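Local coordinates for methionine-binding protein (Coxiella burnetii, PDB 3TQW) that binds methionine in the cleft between its two lobes, probably as the periplasmic substrate-binding component of an ABC transporter for methionine uptake, at residues V76-T81 with V201-D206; G87-K92 with R185-T190. All blocks are in the same frame, centred on the assembly; numbering follows the deposited sequence.

Contact 1 (V76-T81 with V201-D206); sequences VSIGKT and VAVRED
Val76 and Val203 form an antiparallel hydrogen-bonded pair: Val76 N gives to Val203 O at 2.9 Å, and Val203 N returns a bond to Val76 O. The next pair, Ser77 and Ala202, is non-hydrogen-bonded, with CA atoms 4.3 Å apart. Ile78 N then donates to Val201 O (N-H...O 169°), yet Val201 N donates to Gly79 O, so two residues of 76-81 stand against one of 201-206, a beta bulge. Gly79 has phi 155°, at which a beta carbon would press on the carbonyl O of Ile78. Its N turns back to Ser77 OG at 3.2 Å, closing an ST turn over the bulge.

Apolar contacts gather on the face of Val76 and Val203. With chi1 at 55°, Ile78 CG1 sits between its backbone N and carbonyl carbon, and the side chain runs over the valines: Ile78 CD1 lies 3.6 Å from Val203 CG1, and Ile78 CG2 is 3.7 Å from Val203 CG2. Val217, Leu220 and Leu213 of helix 211-220 pack on this surface, whereas Ala202, on the other face, meets Asn56 and Gln59. Strands 75-83 and 198-204 are antiparallel neighbours in the six-stranded mixed sheet of one lobe, with 55-60 on the far side of 198-204.

Glu205 OE1 comes within 3.3 Å of Val76 CG1, while its OE2 makes a salt bridge with Lys208.

Because Val201 N still reaches Gly79 O, the bulge shifts the register without costing that amide its partner, and branched side chains give helix 211-220 an apolar surface to pack on.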
loop_
_atom_site.group_PDB
_atom_site.type_symbol
_atom_site.label_atom_id
_atom_site.label_comp_id
_atom_site.label_asym_id
_atom_site.label_seq_id
_atom_site.Cartn_x
_atom_site.Cartn_y
_atom_site.Cartn_z
ATOM N N VAL A 76 4.686 -15.062 7.070
ATOM C CA VAL A 76 4.443 -14.254 8.254
ATOM C C VAL A 76 5.190 -12.931 8.160
ATOM O O VAL A 76 6.197 -12.826 7.455
ATOM C CB VAL A 76 4.901 -14.984 9.538
ATOM C CG1 VAL A 76 4.080 -16.241 9.757
ATOM C CG2 VAL A 76 6.395 -15.317 9.462
ATOM N N SER A 77 4.699 -11.927 8.879
ATOM C CA SER A 77 5.397 -10.652 8.985
ATOM C C SER A 77 6.479 -10.757 10.052
ATOM O O SER A 77 6.256 -11.361 11.100
ATOM C CB SER A 77 4.419 -9.535 9.366
ATOM O OG SER A 77 5.127 -8.368 9.754
ATOM N N ILE A 78 7.650 -10.181 9.787
ATOM C CA ILE A 78 8.681 -10.083 10.821
ATOM C C ILE A 78 8.966 -8.639 11.242
ATOM O O ILE A 78 9.945 -8.366 11.937
ATOM C CB ILE A 78 9.985 -10.792 10.412
ATOM C CG1 ILE A 78 10.499 -10.269 9.069
ATOM C CG2 ILE A 78 9.750 -12.291 10.341
ATOM C CD1 ILE A 78 11.943 -10.684 8.758
ATOM N N GLY A 79 8.105 -7.714 10.829
ATOM C CA GLY A 79 8.252 -6.331 11.243
ATOM C C GLY A 79 7.628 -5.320 10.302
ATOM O O GLY A 79 7.438 -5.589 9.112
ATOM N N LYS A 80 7.315 -4.148 10.845
ATOM C CA LYS A 80 6.690 -3.074 10.083
ATOM C C LYS A 80 7.742 -2.129 9.514
ATOM O O LYS A 80 8.832 -1.980 10.074
ATOM C CB LYS A 80 5.715 -2.294 10.970
ATOM C CG LYS A 80 4.589 -3.129 11.550
ATOM C CD LYS A 80 3.706 -2.289 12.471
ATOM C CE LYS A 80 2.621 -3.127 13.133
ATOM N NZ LYS A 80 3.184 -4.131 14.083
ATOM N N THR A 81 7.411 -1.487 8.400
ATOM C CA THR A 81 8.322 -0.543 7.768
ATOM C C THR A 81 7.768 0.872 7.867
ATOM O O THR A 81 8.200 1.664 8.706
ATOM C CB THR A 81 8.549 -0.901 6.288
ATOM O OG1 THR A 81 7.280 -0.984 5.616
ATOM C CG2 THR A 81 9.250 -2.236 6.182
ATOM N N VAL A 201 7.629 -6.457 6.336
ATOM C CA VAL A 201 8.511 -7.397 5.687
ATOM C C VAL A 201 7.970 -8.788 5.965
ATOM O O VAL A 201 7.805 -9.177 7.120
ATOM C CB VAL A 201 9.950 -7.277 6.208
ATOM C CG1 VAL A 201 10.809 -8.387 5.633
ATOM C CG2 VAL A 201 10.533 -5.902 5.846
ATOM N N ALA A 202 7.666 -9.521 4.902
ATOM C CA ALA A 202 7.122 -10.861 5.036
ATOM C C ALA A 202 8.161 -11.894 4.617
ATOM O O ALA A 202 8.937 -11.670 3.680
ATOM C CB ALA A 202 5.846 -11.003 4.197
ATOM N N VAL A 203 8.184 -13.016 5.328
ATOM C CA VAL A 203 9.092 -14.114 5.015
ATOM C C VAL A 203 8.340 -15.436 5.147
ATOM O O VAL A 203 7.228 -15.476 5.679
ATOM C CB VAL A 203 10.301 -14.142 5.976
ATOM C CG1 VAL A 203 11.046 -12.808 5.942
ATOM C CG2 VAL A 203 9.840 -14.463 7.395
ATOM N N ARG A 204 8.941 -16.518 4.664
ATOM C CA ARG A 204 8.349 -17.834 4.860
ATOM C C ARG A 204 8.325 -18.183 6.345
ATOM O O ARG A 204 9.252 -17.861 7.090
ATOM C CB ARG A 204 9.099 -18.902 4.058
ATOM C CG ARG A 204 8.924 -18.780 2.549
ATOM C CD ARG A 204 9.673 -19.887 1.809
ATOM N NE ARG A 204 11.121 -19.764 1.952
ATOM C CZ ARG A 204 11.882 -18.966 1.206
ATOM N NH1 ARG A 204 11.335 -18.218 0.261
ATOM N NH2 ARG A 204 13.194 -18.919 1.406
ATOM N N GLU A 205 7.248 -18.834 6.766
ATOM C CA GLU A 205 7.082 -19.257 8.152
ATOM C C GLU A 205 8.336 -19.919 8.721
ATOM O O GLU A 205 8.752 -19.620 9.837
ATOM C CB GLU A 205 5.886 -20.207 8.263
ATOM C CG GLU A 205 5.899 -21.092 9.499
ATOM C CD GLU A 205 5.740 -20.305 10.783
ATOM O OE1 GLU A 205 5.287 -19.143 10.716
ATOM O OE2 GLU A 205 6.071 -20.851 11.857
ATOM N N ASP A 206 8.938 -20.821 7.953
ATOM C CA ASP A 206 10.129 -21.531 8.413
ATOM C C ASP A 206 11.344 -20.618 8.619
ATOM O O ASP A 206 12.294 -20.995 9.307
ATOM C CB ASP A 206 10.482 -22.669 7.456
ATOM C CG ASP A 206 9.539 -23.852 7.586
ATOM O OD1 ASP A 206 8.848 -23.955 8.622
ATOM O OD2 ASP A 206 9.496 -24.684 6.654
#

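Contact 2 (G87-K92 with R185-T190); sequences GLYSKK and RDALLT
Leu88 O takes the N-H of Leu188 at 2.9 Å, and the CA of Ala187 lies 3.3 Å from the same oxygen in a CA-H...O contact. The amide of Leu88 is used as well: Leu88 N donates to Leu189 O, with an N-H...O angle of 158°. Because one residue, Leu88, thus bonds to two successive residues, Leu188 and Leu189, the pairing is bulge-like rather than a regular antiparallel ladder. Farther along, Gly87 and Thr190 form a non-hydrogen-bonded pair, their CA atoms 4.1 Å apart, and Thr190 CG2 rests against the CA of Gly87.

A water extends the polar link toward Ser90. It accepts from Ser90 N at 3.0 Å and donates to Asp186 O, joining the two segments where direct backbone bonding has ended.

Side chains close the contact in two places. Tyr89 has CG anti to its carbonyl carbon (chi1 -56°), which brings the ring under the methyl of Ala187. That CB lies off-centre over the ring in a CH-pi contact, 4.3 Å from the Tyr89 centroid, and its nearest ring atom is CE1 of Tyr89. Leu88 and Leu189 instead lie side by side and point the same way, Leu88 CD1 being 4.2 Å from Leu189 CD2.

Strand 189-190 is the weakly bonded outer strand of its sheet, and 87-89 lies between it and strand 168-171, with backbone bonds from Gly87 to Ile171 and from Tyr89 to Ala169. Leu120 and Leu121 of helix 111-123 pack on Leu88, while Ile171 and Pro183 touch Tyr89.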
loop_
_atom_site.group_PDB
_atom_site.type_symbol
_atom_site.label_atom_id
_atom_site.label_comp_id
_atom_site.label_asym_id
_atom_site.label_seq_id
_atom_site.Cartn_x
_atom_site.Cartn_y
_atom_site.Cartn_z
ATOM N N GLY A 87 -4.648 8.410 -0.107
ATOM C CA GLY A 87 -5.316 9.649 -0.462
ATOM C C GLY A 87 -6.465 9.454 -1.434
ATOM O O GLY A 87 -6.543 8.433 -2.124
ATOM N N LEU A 88 -7.370 10.431 -1.467
ATOM C CA LEU A 88 -8.405 10.501 -2.485
ATOM C C LEU A 88 -8.005 11.601 -3.457
ATOM O O LEU A 88 -7.691 12.716 -3.039
ATOM C CB LEU A 88 -9.759 10.834 -1.855
ATOM C CG LEU A 88 -10.309 9.849 -0.829
ATOM C CD1 LEU A 88 -11.548 10.426 -0.150
ATOM C CD2 LEU A 88 -10.632 8.523 -1.502
ATOM N N TYR A 89 -8.014 11.289 -4.749
ATOM C CA TYR A 89 -7.498 12.209 -5.756
ATOM C C TYR A 89 -8.520 12.474 -6.847
ATOM O O TYR A 89 -9.398 11.659 -7.097
ATOM C CB TYR A 89 -6.237 11.636 -6.402
ATOM C CG TYR A 89 -5.139 11.289 -5.423
ATOM C CD1 TYR A 89 -4.142 12.206 -5.122
ATOM C CD2 TYR A 89 -5.093 10.043 -4.811
ATOM C CE1 TYR A 89 -3.135 11.902 -4.235
ATOM C CE2 TYR A 89 -4.082 9.723 -3.919
ATOM C CZ TYR A 89 -3.105 10.658 -3.634
ATOM O OH TYR A 89 -2.088 10.366 -2.749
ATOM N N SER A 90 -8.388 13.614 -7.512
ATOM C CA SER A 90 -9.266 13.939 -8.624
ATOM C C SER A 90 -8.596 14.918 -9.573
ATOM O O SER A 90 -7.749 15.709 -9.163
ATOM C CB SER A 90 -10.584 14.530 -8.116
ATOM O OG SER A 90 -11.392 14.966 -9.193
ATOM N N LYS A 91 -8.973 14.844 -10.844
ATOM C CA LYS A 91 -8.595 15.854 -11.820
ATOM C C LYS A 91 -9.837 16.616 -12.272
ATOM O O LYS A 91 -9.798 17.357 -13.255
ATOM C CB LYS A 91 -7.887 15.217 -13.019
ATOM C CG LYS A 91 -6.451 14.808 -12.734
ATOM C CD LYS A 91 -5.939 13.780 -13.730
ATOM C CE LYS A 91 -6.004 14.289 -15.159
ATOM N NZ LYS A 91 -5.459 13.281 -16.114
ATOM N N LYS A 92 -10.938 16.436 -11.546
ATOM C CA LYS A 92 -12.194 17.094 -11.907
ATOM C C LYS A 92 -12.753 18.000 -10.799
ATOM O O LYS A 92 -13.523 18.916 -11.075
ATOM C CB LYS A 92 -13.245 16.063 -12.348
ATOM C CG LYS A 92 -12.864 15.269 -13.602
ATOM C CD LYS A 92 -14.017 14.394 -14.072
ATOM C CE LYS A 92 -13.592 13.402 -15.155
ATOM N NZ LYS A 92 -13.113 14.061 -16.404
ATOM N N ARG A 185 0.260 17.002 -1.238
ATOM C CA ARG A 185 -0.034 18.171 -2.058
ATOM C C ARG A 185 -1.331 18.056 -2.845
ATOM O O ARG A 185 -2.045 19.040 -3.009
ATOM C CB ARG A 185 1.116 18.449 -3.029
ATOM C CG ARG A 185 2.399 18.938 -2.374
ATOM C CD ARG A 185 3.453 19.239 -3.431
ATOM N NE ARG A 185 4.673 19.809 -2.865
ATOM C CZ ARG A 185 5.727 20.180 -3.588
ATOM N NH1 ARG A 185 5.710 20.041 -4.908
ATOM N NH2 ARG A 185 6.797 20.692 -2.993
ATOM N N ASP A 186 -1.637 16.859 -3.332
ATOM C CA ASP A 186 -2.717 16.699 -4.301
ATOM C C ASP A 186 -3.996 16.053 -3.759
ATOM O O ASP A 186 -5.078 16.280 -4.299
ATOM C CB ASP A 186 -2.210 15.928 -5.521
ATOM C CG ASP A 186 -1.077 16.647 -6.225
ATOM O OD1 ASP A 186 -1.186 17.873 -6.429
ATOM O OD2 ASP A 186 -0.073 15.991 -6.563
ATOM N N ALA A 187 -3.876 15.258 -2.700
ATOM C CA ALA A 187 -5.035 14.555 -2.157
ATOM C C ALA A 187 -6.045 15.516 -1.535
ATOM O O ALA A 187 -5.672 16.447 -0.814
ATOM C CB ALA A 187 -4.601 13.512 -1.140
ATOM N N LEU A 188 -7.324 15.293 -1.821
ATOM C CA LEU A 188 -8.380 16.087 -1.202
ATOM C C LEU A 188 -8.526 15.689 0.260
ATOM O O LEU A 188 -9.019 16.459 1.085
ATOM C CB LEU A 188 -9.710 15.900 -1.939
ATOM C CG LEU A 188 -9.913 16.711 -3.223
ATOM C CD1 LEU A 188 -8.914 16.301 -4.295
ATOM C CD2 LEU A 188 -11.341 16.574 -3.744
ATOM N N LEU A 189 -8.069 14.480 0.571
ATOM C CA LEU A 189 -8.179 13.906 1.909
ATOM C C LEU A 189 -7.325 12.643 1.986
ATOM O O LEU A 189 -7.230 11.903 1.008
ATOM C CB LEU A 189 -9.636 13.544 2.204
ATOM C CG LEU A 189 -9.907 12.844 3.538
ATOM C CD1 LEU A 189 -9.637 13.775 4.725
ATOM C CD2 LEU A 189 -11.325 12.302 3.598
ATOM N N THR A 190 -6.705 12.395 3.137
ATOM C CA THR A 190 -5.979 11.139 3.342
ATOM C C THR A 190 -6.367 10.485 4.664
ATOM O O THR A 190 -6.909 11.139 5.559
ATOM C CB THR A 190 -4.448 11.338 3.354
ATOM O OG1 THR A 190 -4.066 12.009 4.559
ATOM C CG2 THR A 190 -3.993 12.155 2.153
HETATM O O HOH W 1 -6.136 15.305 -6.473
#

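How the contacts relate
Contact 1 and contact 2 lie on opposite sides of the chain's centre, their centres 32 Å apart and their nearest atoms about 16 Å apart. Each belongs to a different sheet, one in each lobe of the two-lobed fold of periplasmic binding proteins. The chain crosses between the sheets twice here, from strand 75-83 to 87-89 and back from 189-190 to 198-204. Both contacts thus lie at the ends of the two inter-lobe connections, near the methionine pocket without lining it: the side chain of Thr81 is about 8 Å from the ligand and Gly87 about 9 Å. Tyr84 of the pocket lies in the first connection, and Asn199 near the start of strand 198-204.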